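Local coordinates for plasmin and fibronectin-binding protein A (Streptococcus pneumoniae, PDB 4MR0), which acts as a fibronectin-dependent adhesin and invasin of the pneumococcal surface, binding human fibronectin, plasmin, plasminogen and serum albumin, at residues A[131-134]-A[135-139]; A[200-203]-A[204-207]; A[226-230]-A[231-235]; A[418-421]-A[422-425]. All coordinates share one frame; numbering follows the deposited sequence.

Interaction 1 (A[131-134]-A[135-139]); sequences DRQA and IQDAI
Ile135 leans back along the first turn of helix 132-143 so that its CD1 lies 4.0 Å from CB of Asp131. The torsion responsible is chi1 of Ile135 (-65°), which sets CG1 opposite the carbonyl carbon and brings it within 3.1 Å of Asp131 O. The Asp131 carboxylate turns away from this contact: it occupies the N-cap position without capping the helix, and its two oxygens accept from the backbone of Val124 and Gly125. On another side of the turn Arg132 bends at chi3 and comes obliquely past Gln136: NH1 of Arg132 lies 4.0 Å from CB of Gln136, and although the two flat groups are nearly coplanar (24°), the methylene is touched, not the amide. Behind the side chains run i to i+4 backbone bonds, among them Ile135 N to Asp131 O (3.0 Å), Gln136 N to Arg132 O (2.8 Å) and Ala138 N to Ala134 O (3.0 Å). Ile135 also packs on Phe153, Tyr158 and Val160 of the adjoining strands. With NH1 of Arg132 6.8 Å from OD1 of Asp137, any attraction between the two charges is probably modest, and the turn probably rests mainly on backbone bonds and apolar burial.

Interaction 2 (A[200-203]-A[204-207]); sequences TDDG and AQVE. With MN (manganese (II) ion), chain F.
Asp202 and Gln205 are joined side chain to side chain across a tight turn. NE2 of Gln205 donates to the anti lone pair of Asp202 OD1 (2.9 Å, nearly straight at 170°), the acceptor lying close to the amide plane although carboxylate and amide are turned 73° apart. OE1, the other end of the same amide, accepts a hydrogen bond from Gly203 N at 2.7 Å. Both ends of the amide are thus gripped from one turn, and NE2 has a further acceptor in Pro316 O, which should fix its rotation. The backbone bond closing the turn runs from Ala204 N to Asp201 O (3.0 Å), with the donor above the carbonyl plane. In van der Waals contact, CB of Ala204 sits 3.5 Å from the hydroxyl OG1 of Thr200. A water links the same pair, bonded to Thr200 OG1 and donating to Ala204 O (2.9 Å each). Metal coordination comes from Thr200 O, 2.2 Å from a manganese ion that also holds three waters, Glu162 and His189; one of those waters donates to Asp201 OD2 (2.8 Å). This is a type II beta turn, Asp201 to Ala204, with Gly203 third at positive phi; it begins right after Thr200, whose backbone O is a ligand of the surface manganese site.

Interaction 3 (A[226-230]-A[231-235]); sequences ALNEE and GTKAK
Asn228 and Thr232 meet because each takes up a chi1 near +60°: CG of Asn228 (50°) and OG1 of Thr232 (64°) both stand between their own backbone N and carbonyl carbon, so that amide and hydroxyl fold inward over the loop. The Asn228 amide then bonds at both ends to one residue. Its OD1 accepts from Thr232 N at 2.9 Å, while its ND2 donates to Thr232 OG1 over a longer 3.3 Å, with the hydroxyl oxygen near the amide plane. Next to these side-chain bonds, Gly231 N donates to Asn228 O (2.8 Å) from well above the carbonyl plane. Leu227 reaches over the turn, CD1 3.8 Å from CA of Gly231, and also packs on Tyr265 of strand 260-265 and on Pro291; its side chain comes to about 4 Å from a bound manganese ion. The two arms of this stretch are tied by two backbone bonds, Asn228 N to Lys233 O (2.8 Å) and Lys235 N to Ala226 O (2.7 Å, in the carbonyl plane). These flank Leu227 and Ala234, a non-hydrogen-bonded antiparallel pair, and CA of Leu227 adds a CA-H...O contact to Lys233 O at 3.1 Å. A type I turn, Asn228 to Gly231, closed by a single antiparallel bridge is the motif, in the loop that follows strand 220-222 and precedes strand 243-252 of the parallel beta-helix.

Interaction 4 (A[418-421]-A[422-425]); sequences YKNT and KDLL
An Asx turn organises the loop here: Asn420 folds its side chain over the next residues and meets Lys422 and Asp423. OD1 of Asn420 is the shared acceptor, taking Lys422 N at 2.8 Å and Asp423 N at 2.7 Å. The second bond is almost straight (177° at the hydrogen); both donors are tilted from the plane of the amide carbonyl. A return bond runs from Asn420 ND2 to Asp423 OD2 (3.0 Å), met on the anti side of the carboxylate and close to the amide plane, with the two flat groups 55° apart. Three bonds therefore hold the Asn420 amide and settle which end is oxygen, and the negative carboxylate probably polarises the N-H pointing at it. With chi1 at -179°, Asn420 sends CG directly away from its own backbone N, across the bend to these donors. A small apolar contact adjoins the polar part: CD1 of Leu425 touches CB of Asn420 (3.8 Å) and lies at the edge of the Tyr418 ring, near its plane, 4.1 Å from CD2. Tyr418 packs further on Gln354, and Asp423 on Leu356. After Asp423 the chain bends again in an inverse gamma turn centred on Leu424, its bond from Leu425 N to Asp423 O weak. The Asx turn and the gamma turn lie in the loop from strand 410-415 to strand 431-440 of a parallel beta-helix.

This chain is the parallel beta-helix part, of the pectate lyase-like class, of a longer, cell-wall-anchored adhesin, and the four contacts follow one another along it. Interaction 1 is the first turns of alpha-helix 132-143, near the N-terminal end of the modelled chain; interactions 2, 3 and 4 are surface loops between strands. None touch. Interactions 1 and 2 are closest, centres about 21 Å and nearest atoms about 10 Å apart, and relate through one manganese ion: Thr200 O binds it, while the Arg132 side chain packs on its ligand Glu162 and stays about 8 Å from the metal. Interaction 3 lies beside a different manganese ion. Interactions 1 and 4 are farthest apart, centres about 45 Å.

Interaction 1 (A[131-134]-A[135-139])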
# COMPACT_ATOMS: atom_id res chain seq x y z
N ASP A 131 16.38 3.16 25.80
CA ASP A 131 15.15 2.98 26.58
C ASP A 131 14.34 1.72 26.27
O ASP A 131 13.24 1.56 26.79
CB ASP A 131 14.24 4.19 26.40
CG ASP A 131 14.75 5.42 27.13
OD1 ASP A 131 15.70 5.29 27.92
OD2 ASP A 131 14.19 6.51 26.92
N ARG A 132 14.87 0.84 25.44
CA ARG A 132 14.14 -0.38 25.09
C ARG A 132 13.69 -1.20 26.30
O ARG A 132 12.50 -1.49 26.45
CB ARG A 132 14.97 -1.28 24.18
CG ARG A 132 14.19 -2.52 23.71
CD ARG A 132 15.11 -3.64 23.27
NE ARG A 132 15.97 -4.09 24.36
CZ ARG A 132 15.56 -4.78 25.41
NH1 ARG A 132 14.28 -5.12 25.53
NH2 ARG A 132 16.43 -5.14 26.36
N GLN A 133 14.62 -1.58 27.17
CA GLN A 133 14.25 -2.40 28.32
C GLN A 133 13.18 -1.76 29.20
O GLN A 133 12.30 -2.44 29.71
CB GLN A 133 15.47 -2.74 29.17
CG GLN A 133 15.21 -3.84 30.20
CD GLN A 133 14.76 -5.15 29.56
OE1 GLN A 133 13.63 -5.60 29.74
NE2 GLN A 133 15.66 -5.76 28.79
N ALA A 134 13.27 -0.44 29.38
CA ALA A 134 12.30 0.27 30.20
C ALA A 134 10.92 0.19 29.54
O ALA A 134 9.91 -0.06 30.20
CB ALA A 134 12.72 1.74 30.36
N ILE A 135 10.89 0.42 28.23
CA ILE A 135 9.66 0.36 27.46
C ILE A 135 9.08 -1.06 27.51
O ILE A 135 7.89 -1.24 27.73
CB ILE A 135 9.91 0.79 25.99
CG1 ILE A 135 10.32 2.26 25.96
CG2 ILE A 135 8.65 0.57 25.14
CD1 ILE A 135 10.96 2.71 24.64
N GLN A 136 9.92 -2.06 27.32
CA GLN A 136 9.45 -3.44 27.36
C GLN A 136 8.88 -3.80 28.73
O GLN A 136 7.85 -4.48 28.83
CB GLN A 136 10.58 -4.40 27.00
CG GLN A 136 10.10 -5.83 26.70
CD GLN A 136 9.12 -5.89 25.54
OE1 GLN A 136 7.92 -6.12 25.73
NE2 GLN A 136 9.61 -5.68 24.33
N ASP A 137 9.54 -3.35 29.80
CA ASP A 137 9.06 -3.64 31.15
C ASP A 137 7.70 -3.00 31.38
O ASP A 137 6.84 -3.56 32.06
CB ASP A 137 10.06 -3.13 32.20
CG ASP A 137 11.42 -3.82 32.10
OD1 ASP A 137 11.46 -5.00 31.71
OD2 ASP A 137 12.44 -3.17 32.43
N ALA A 138 7.50 -1.81 30.81
CA ALA A 138 6.23 -1.11 30.95
C ALA A 138 5.15 -1.94 30.27
O ALA A 138 4.09 -2.19 30.84
CB ALA A 138 6.32 0.26 30.31
N ILE A 139 5.43 -2.37 29.04
CA ILE A 139 4.48 -3.17 28.28
C ILE A 139 4.18 -4.48 28.99
O ILE A 139 3.02 -4.87 29.12
CB ILE A 139 5.03 -3.47 26.86
CG1 ILE A 139 5.10 -2.17 26.05
CG2 ILE A 139 4.15 -4.49 26.16
CD1 ILE A 139 5.77 -2.33 24.71

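Interaction 2 (A[200-203]-A[204-207])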
# COMPACT_ATOMS: atom_id res chain seq x y z
N THR A 200 14.75 -13.10 17.84
CA THR A 200 16.07 -13.00 18.44
C THR A 200 17.10 -12.81 17.33
O THR A 200 17.59 -11.71 17.10
CB THR A 200 16.42 -14.27 19.25
OG1 THR A 200 16.17 -15.43 18.46
CG2 THR A 200 15.58 -14.33 20.52
N ASP A 201 17.41 -13.90 16.63
CA ASP A 201 18.36 -13.84 15.52
C ASP A 201 17.87 -14.73 14.40
O ASP A 201 17.05 -15.62 14.61
CB ASP A 201 19.75 -14.29 15.98
CG ASP A 201 20.25 -13.52 17.18
OD1 ASP A 201 19.96 -13.94 18.33
OD2 ASP A 201 20.93 -12.48 16.99
N ASP A 202 18.36 -14.48 13.19
CA ASP A 202 17.96 -15.29 12.05
C ASP A 202 18.44 -16.72 12.29
O ASP A 202 19.57 -16.94 12.74
CB ASP A 202 18.55 -14.72 10.76
CG ASP A 202 18.03 -15.41 9.52
OD1 ASP A 202 16.85 -15.81 9.51
OD2 ASP A 202 18.80 -15.53 8.54
N GLY A 203 17.57 -17.69 12.02
CA GLY A 203 17.92 -19.08 12.23
C GLY A 203 17.35 -19.57 13.54
O GLY A 203 17.33 -20.78 13.81
N ALA A 204 16.87 -18.64 14.35
CA ALA A 204 16.28 -18.98 15.65
C ALA A 204 14.83 -18.52 15.74
O ALA A 204 14.28 -18.38 16.84
CB ALA A 204 17.09 -18.34 16.77
N GLN A 205 14.20 -18.28 14.59
CA GLN A 205 12.80 -17.84 14.59
C GLN A 205 11.92 -18.84 15.31
O GLN A 205 12.23 -20.03 15.36
CB GLN A 205 12.28 -17.65 13.16
CG GLN A 205 12.74 -16.36 12.49
CD GLN A 205 14.07 -16.52 11.77
OE1 GLN A 205 14.92 -17.33 12.17
NE2 GLN A 205 14.26 -15.74 10.71
N VAL A 206 10.82 -18.36 15.87
CA VAL A 206 9.88 -19.21 16.57
C VAL A 206 8.49 -18.96 15.99
O VAL A 206 8.27 -17.97 15.28
CB VAL A 206 9.83 -18.91 18.09
CG1 VAL A 206 11.18 -19.25 18.74
CG2 VAL A 206 9.48 -17.45 18.32
N GLU A 207 7.56 -19.87 16.28
CA GLU A 207 6.19 -19.73 15.81
C GLU A 207 5.54 -18.62 16.63
O GLU A 207 5.71 -18.56 17.85
CB GLU A 207 5.44 -21.04 16.03
CG GLU A 207 4.02 -21.05 15.51
CD GLU A 207 3.92 -21.35 14.02
OE1 GLU A 207 4.96 -21.55 13.37
OE2 GLU A 207 2.78 -21.38 13.50
MN MN F . 17.82 -9.67 17.98
O HOH W 1 15.05 -17.84 19.59
O HOH W 2 20.19 -9.92 17.86
O HOH W 3 14.15 -21.45 13.61
O HOH W 4 17.75 -10.58 20.05
O HOH W 5 15.51 -9.29 18.44

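Interaction 3 (A[226-230]-A[231-235])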
# COMPACT_ATOMS: atom_id res chain seq x y z
N ALA A 226 17.42 7.86 6.89
CA ALA A 226 18.07 8.81 5.99
C ALA A 226 19.44 8.30 5.54
O ALA A 226 20.16 7.67 6.32
CB ALA A 226 18.21 10.17 6.68
N LEU A 227 19.78 8.57 4.28
CA LEU A 227 21.04 8.11 3.70
C LEU A 227 22.27 8.91 4.09
O LEU A 227 22.18 10.06 4.52
CB LEU A 227 20.95 8.12 2.17
CG LEU A 227 19.83 7.33 1.49
CD1 LEU A 227 19.96 7.51 -0.01
CD2 LEU A 227 19.92 5.86 1.87
N ASN A 228 23.43 8.27 3.95
CA ASN A 228 24.71 8.91 4.23
C ASN A 228 24.98 9.82 3.04
O ASN A 228 24.27 9.75 2.03
CB ASN A 228 25.83 7.87 4.36
CG ASN A 228 25.87 6.89 3.20
OD1 ASN A 228 25.46 7.21 2.09
ND2 ASN A 228 26.37 5.69 3.46
N GLU A 229 26.00 10.66 3.13
CA GLU A 229 26.29 11.59 2.04
C GLU A 229 26.53 10.90 0.69
O GLU A 229 26.25 11.48 -0.36
CB GLU A 229 27.48 12.48 2.40
CG GLU A 229 27.57 13.73 1.53
CD GLU A 229 28.70 14.65 1.96
OE1 GLU A 229 28.98 15.63 1.22
OE2 GLU A 229 29.30 14.41 3.03
N GLU A 230 27.03 9.67 0.72
CA GLU A 230 27.28 8.94 -0.52
C GLU A 230 25.98 8.35 -1.07
O GLU A 230 25.91 7.92 -2.22
CB GLU A 230 28.28 7.80 -0.31
CG GLU A 230 29.60 8.20 0.32
CD GLU A 230 29.54 8.18 1.84
OE1 GLU A 230 28.73 8.93 2.43
OE2 GLU A 230 30.30 7.39 2.45
N GLY A 231 24.94 8.32 -0.23
CA GLY A 231 23.66 7.77 -0.64
C GLY A 231 23.73 6.28 -0.91
O GLY A 231 23.07 5.78 -1.82
N THR A 232 24.53 5.57 -0.13
CA THR A 232 24.69 4.13 -0.29
C THR A 232 24.19 3.33 0.92
O THR A 232 23.97 2.13 0.82
CB THR A 232 26.17 3.77 -0.52
OG1 THR A 232 26.92 4.10 0.66
CG2 THR A 232 26.74 4.54 -1.70
N LYS A 233 24.02 4.01 2.05
CA LYS A 233 23.57 3.36 3.27
C LYS A 233 22.79 4.32 4.16
O LYS A 233 22.82 5.53 3.96
CB LYS A 233 24.77 2.85 4.07
CG LYS A 233 25.59 1.77 3.40
CD LYS A 233 24.83 0.46 3.35
CE LYS A 233 25.68 -0.65 2.77
NZ LYS A 233 24.95 -1.95 2.77
N ALA A 234 22.11 3.76 5.15
CA ALA A 234 21.38 4.58 6.11
C ALA A 234 22.47 5.22 6.95
O ALA A 234 23.30 4.52 7.54
CB ALA A 234 20.47 3.71 6.98
N LYS A 235 22.48 6.54 6.99
CA LYS A 235 23.48 7.29 7.74
C LYS A 235 23.69 6.88 9.19
O LYS A 235 24.82 6.69 9.62
CB LYS A 235 23.13 8.78 7.67
CG LYS A 235 24.03 9.67 8.50
CD LYS A 235 23.63 11.12 8.33
CE LYS A 235 24.49 12.03 9.20
NZ LYS A 235 24.14 13.47 8.98

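Interaction 4 (A[418-421]-A[422-425])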
# COMPACT_ATOMS: atom_id res chain seq x y z
N TYR A 418 0.15 -11.55 -10.22
CA TYR A 418 1.48 -12.07 -9.93
C TYR A 418 2.01 -12.86 -11.13
O TYR A 418 1.29 -13.69 -11.69
CB TYR A 418 1.44 -12.98 -8.70
CG TYR A 418 2.81 -13.41 -8.20
CD1 TYR A 418 3.69 -12.47 -7.65
CD2 TYR A 418 3.23 -14.74 -8.29
CE1 TYR A 418 4.95 -12.85 -7.20
CE2 TYR A 418 4.50 -15.12 -7.84
CZ TYR A 418 5.35 -14.17 -7.30
OH TYR A 418 6.61 -14.53 -6.86
N LYS A 419 3.25 -12.60 -11.53
CA LYS A 419 3.86 -13.29 -12.66
C LYS A 419 4.02 -14.78 -12.36
O LYS A 419 4.91 -15.18 -11.61
CB LYS A 419 5.22 -12.68 -13.00
CG LYS A 419 5.91 -13.32 -14.19
CD LYS A 419 7.05 -12.46 -14.69
CE LYS A 419 7.66 -13.02 -15.97
NZ LYS A 419 8.62 -12.07 -16.59
N ASN A 420 3.16 -15.59 -12.96
CA ASN A 420 3.17 -17.04 -12.78
C ASN A 420 2.37 -17.69 -13.92
O ASN A 420 1.16 -17.48 -14.02
CB ASN A 420 2.52 -17.40 -11.44
CG ASN A 420 2.51 -18.89 -11.18
OD1 ASN A 420 2.20 -19.69 -12.07
ND2 ASN A 420 2.82 -19.28 -9.94
N THR A 421 3.03 -18.49 -14.75
CA THR A 421 2.36 -19.14 -15.87
C THR A 421 2.13 -20.63 -15.68
O THR A 421 1.68 -21.32 -16.59
CB THR A 421 3.17 -18.95 -17.17
OG1 THR A 421 4.50 -19.45 -16.98
CG2 THR A 421 3.23 -17.48 -17.54
N LYS A 422 2.43 -21.14 -14.48
CA LYS A 422 2.26 -22.56 -14.20
C LYS A 422 1.05 -22.88 -13.35
O LYS A 422 0.39 -23.90 -13.54
CB LYS A 422 3.51 -23.10 -13.50
CG LYS A 422 4.80 -22.95 -14.29
CD LYS A 422 5.99 -23.38 -13.44
CE LYS A 422 7.30 -23.29 -14.20
NZ LYS A 422 8.45 -23.69 -13.33
N ASP A 423 0.75 -22.00 -12.39
CA ASP A 423 -0.37 -22.22 -11.49
C ASP A 423 -1.62 -21.39 -11.77
O ASP A 423 -1.54 -20.28 -12.30
CB ASP A 423 0.07 -21.97 -10.05
CG ASP A 423 1.28 -22.79 -9.66
OD1 ASP A 423 1.20 -24.03 -9.74
OD2 ASP A 423 2.30 -22.18 -9.27
N LEU A 424 -2.77 -21.93 -11.41
CA LEU A 424 -4.04 -21.24 -11.59
C LEU A 424 -4.26 -20.48 -10.28
O LEU A 424 -4.96 -20.95 -9.38
CB LEU A 424 -5.17 -22.25 -11.81
CG LEU A 424 -6.45 -21.74 -12.47
CD1 LEU A 424 -7.48 -22.86 -12.49
CD2 LEU A 424 -6.99 -20.53 -11.73
N LEU A 425 -3.64 -19.32 -10.18
CA LEU A 425 -3.73 -18.49 -8.98
C LEU A 425 -5.06 -17.81 -8.76
O LEU A 425 -5.81 -17.56 -9.71
CB LEU A 425 -2.63 -17.43 -8.99
CG LEU A 425 -1.18 -17.92 -8.96
CD1 LEU A 425 -0.25 -16.72 -9.00
CD2 LEU A 425 -0.94 -18.75 -7.70
O HOH W 6 -0.67 -19.21 -14.28